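Local coordinates for protein beta-n-acetylhexosaminidase (Streptococcus pneumoniae, PDB 4AZI) that probably removes terminal beta-linked N-acetylglucosamine from glycans by hydrolysis, as a family 20 exo-beta-D-N-acetylglucosaminidase catalytic module, at residues 271-279 with 300-310. The protein carries 2 engineered substitutions. Sequence-based numbering, arbitrary orientation.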
# COMPACT_ATOMS: atom_id res chain seq x y z
N LYS A 271 0.29 11.02 -12.18
CA LYS A 271 0.69 11.55 -10.87
C LYS A 271 1.29 10.43 -10.04
O LYS A 271 0.93 9.27 -10.21
CB LYS A 271 -0.52 12.14 -10.15
CG LYS A 271 -1.08 13.37 -10.84
CD LYS A 271 -2.59 13.34 -10.88
CE LYS A 271 -3.21 13.95 -9.62
NZ LYS A 271 -3.19 15.44 -9.62
N PHE A 272 2.22 10.78 -9.15
CA PHE A 272 3.03 9.78 -8.46
C PHE A 272 2.82 9.77 -6.97
O PHE A 272 2.67 10.83 -6.36
CB PHE A 272 4.54 10.04 -8.72
CG PHE A 272 4.93 9.97 -10.17
CD1 PHE A 272 4.97 8.75 -10.84
CD2 PHE A 272 5.29 11.12 -10.86
CE1 PHE A 272 5.34 8.67 -12.17
CE2 PHE A 272 5.67 11.05 -12.19
CZ PHE A 272 5.70 9.82 -12.85
N LEU A 273 2.80 8.58 -6.39
CA LEU A 273 3.07 8.40 -4.97
C LEU A 273 4.51 7.90 -4.88
O LEU A 273 4.81 6.79 -5.35
CB LEU A 273 2.09 7.41 -4.32
CG LEU A 273 2.35 7.10 -2.83
CD1 LEU A 273 2.27 8.35 -1.95
CD2 LEU A 273 1.41 6.02 -2.30
N ASN A 274 5.40 8.75 -4.34
CA ASN A 274 6.85 8.47 -4.31
C ASN A 274 7.19 7.33 -3.35
O ASN A 274 7.30 7.54 -2.14
CB ASN A 274 7.63 9.75 -3.96
CG ASN A 274 9.15 9.56 -3.98
OD1 ASN A 274 9.67 8.53 -4.43
ND2 ASN A 274 9.87 10.56 -3.49
N THR A 275 7.35 6.15 -3.91
CA THR A 275 7.50 4.91 -3.17
C THR A 275 8.92 4.39 -3.35
O THR A 275 9.14 3.22 -3.69
CB THR A 275 6.46 3.89 -3.67
OG1 THR A 275 5.17 4.52 -3.64
CG2 THR A 275 6.42 2.63 -2.81
N ASN A 276 9.89 5.28 -3.12
CA ASN A 276 11.28 5.01 -3.48
C ASN A 276 11.82 3.74 -2.88
O ASN A 276 11.73 3.55 -1.67
CB ASN A 276 12.16 6.18 -3.06
CG ASN A 276 13.37 6.33 -3.93
OD1 ASN A 276 14.03 5.35 -4.26
ND2 ASN A 276 13.67 7.56 -4.33
N GLY A 277 12.35 2.86 -3.72
CA GLY A 277 13.05 1.65 -3.28
C GLY A 277 14.15 1.95 -2.26
O GLY A 277 14.53 1.08 -1.47
N ASP A 278 14.64 3.18 -2.26
CA ASP A 278 15.63 3.63 -1.28
C ASP A 278 15.15 3.42 0.16
O ASP A 278 15.96 3.21 1.06
CB ASP A 278 15.96 5.11 -1.51
CG ASP A 278 16.87 5.35 -2.70
OD1 ASP A 278 17.32 4.36 -3.32
OD2 ASP A 278 17.14 6.53 -3.02
N TRP A 279 13.84 3.49 0.36
CA TRP A 279 13.25 3.36 1.69
C TRP A 279 12.70 1.98 2.03
O TRP A 279 11.99 1.82 3.03
CB TRP A 279 12.18 4.45 1.90
CG TRP A 279 12.68 5.85 1.62
CD1 TRP A 279 13.88 6.42 2.01
CD2 TRP A 279 11.98 6.92 0.88
NE1 TRP A 279 13.98 7.72 1.56
CE2 TRP A 279 12.88 8.08 0.89
CE3 TRP A 279 10.75 7.02 0.23
CZ2 TRP A 279 12.54 9.28 0.26
CZ3 TRP A 279 10.42 8.23 -0.39
CH2 TRP A 279 11.29 9.34 -0.37
N ASN A 300 19.02 6.15 4.16
CA ASN A 300 18.31 6.75 3.01
C ASN A 300 17.12 7.65 3.35
O ASN A 300 16.76 8.51 2.54
CB ASN A 300 17.87 5.67 2.00
CG ASN A 300 19.04 4.98 1.33
OD1 ASN A 300 18.94 3.81 0.96
ND2 ASN A 300 20.14 5.70 1.13
N THR A 301 16.51 7.45 4.51
CA THR A 301 15.44 8.36 4.96
C THR A 301 15.94 9.80 5.08
O THR A 301 15.15 10.74 4.97
CB THR A 301 14.79 7.95 6.29
OG1 THR A 301 15.76 7.99 7.35
CG2 THR A 301 14.15 6.57 6.19
N GLY A 302 17.24 9.95 5.30
CA GLY A 302 17.89 11.26 5.29
C GLY A 302 18.51 11.61 3.95
O GLY A 302 18.37 12.74 3.49
N LYS A 303 19.18 10.64 3.34
CA LYS A 303 19.99 10.85 2.13
C LYS A 303 19.19 11.09 0.85
O LYS A 303 19.59 11.89 0.01
CB LYS A 303 20.93 9.65 1.93
CG LYS A 303 22.30 10.00 1.37
CD LYS A 303 23.33 8.96 1.81
CE LYS A 303 24.74 9.51 1.72
N THR A 304 18.07 10.38 0.69
CA THR A 304 17.19 10.57 -0.46
C THR A 304 16.15 11.63 -0.10
O THR A 304 15.47 11.48 0.91
CB THR A 304 16.47 9.27 -0.83
OG1 THR A 304 17.43 8.23 -1.01
CG2 THR A 304 15.64 9.44 -2.11
N PRO A 305 16.00 12.69 -0.93
CA PRO A 305 14.99 13.69 -0.61
C PRO A 305 13.55 13.16 -0.67
O PRO A 305 13.26 12.22 -1.43
CB PRO A 305 15.23 14.79 -1.64
CG PRO A 305 16.67 14.66 -2.00
CD PRO A 305 16.92 13.17 -1.99
N PHE A 306 12.67 13.75 0.14
CA PHE A 306 11.27 13.33 0.28
C PHE A 306 10.58 13.32 -1.08
O PHE A 306 9.78 12.43 -1.37
CB PHE A 306 10.54 14.29 1.23
CG PHE A 306 9.08 13.98 1.44
CD1 PHE A 306 8.67 13.11 2.43
CD2 PHE A 306 8.10 14.60 0.65
CE1 PHE A 306 7.32 12.84 2.64
CE2 PHE A 306 6.75 14.34 0.85
CZ PHE A 306 6.36 13.46 1.85
N ASN A 307 10.88 14.32 -1.89
CA ASN A 307 10.27 14.45 -3.21
C ASN A 307 11.03 13.74 -4.33
O ASN A 307 10.60 13.79 -5.49
CB ASN A 307 10.08 15.94 -3.56
CG ASN A 307 8.93 16.59 -2.80
OD1 ASN A 307 7.94 15.93 -2.46
ND2 ASN A 307 9.05 17.89 -2.53
N GLN A 308 12.14 13.07 -4.02
CA GLN A 308 12.95 12.49 -5.09
C GLN A 308 12.42 11.16 -5.62
O GLN A 308 12.39 10.17 -4.90
CB GLN A 308 14.41 12.36 -4.66
CG GLN A 308 15.30 11.76 -5.73
CD GLN A 308 16.76 11.98 -5.45
OE1 GLN A 308 17.24 13.11 -5.44
NE2 GLN A 308 17.49 10.89 -5.23
N LEU A 309 11.99 11.14 -6.87
CA LEU A 309 11.55 9.89 -7.49
C LEU A 309 12.78 9.05 -7.86
O LEU A 309 13.83 9.61 -8.19
CB LEU A 309 10.66 10.15 -8.71
CG LEU A 309 9.27 10.71 -8.37
CD1 LEU A 309 8.71 11.52 -9.52
CD2 LEU A 309 8.30 9.60 -7.99
N ALA A 310 12.65 7.73 -7.77
CA ALA A 310 13.75 6.82 -8.09
C ALA A 310 14.25 7.05 -9.51
O ALA A 310 13.45 7.29 -10.41
CB ALA A 310 13.31 5.37 -7.91
O HOH W 1 10.40 6.74 -6.56
O HOH W 2 16.46 8.00 -5.41
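Asn274 and Asn276 hydrogen-bond to carbonyls of the loop 304-310, and Trp279 to the last turn of the helix before it, a worked example of how a TIM-barrel strand and the break within it fix the loop leaving the next helix. The contact lies within the beta-alpha-beta unit of strand 271-282, helix 294-303 and strand 321-329. Following Asn274 outward, CB lies 4.1 Å from CD2 of Leu309, whose other methyl, CD1, packs against Phe272. CG, anti to the backbone N (chi1 -177°), lies 3.4 Å from Gln308 O, in the type I turn Pro305-Gln308. OD1 accepts from a water that in turn accepts from the Ala310 N-H, while ND2 makes two weak, bent hydrogen bonds, to Phe306 O at 2.8 Å and to Gln308 O at 2.9 Å. Gln308 O also accepts from Asn276 ND2 at 3.0 Å; Asn276 OD1 closes an Asx turn with the Asp278 N-H. The Thr304 OG1 hydroxyl donates to Asp278 OD2 (2.6 Å), from the anti side and tilted out of the carboxylate plane. A second water joins this OD2 to Asn276 ND2 and Gln308 NE2. The Trp279 indole has CB of Asn276 over one face, near the rim. Its CZ2/CH2 edge lies against the carbonyls of Thr304 to Phe306, and NE1 donates to Asn300 O at 3.1 Å, nearly in the ring plane, while the Thr304 N-H reaches that oxygen from the opposite face.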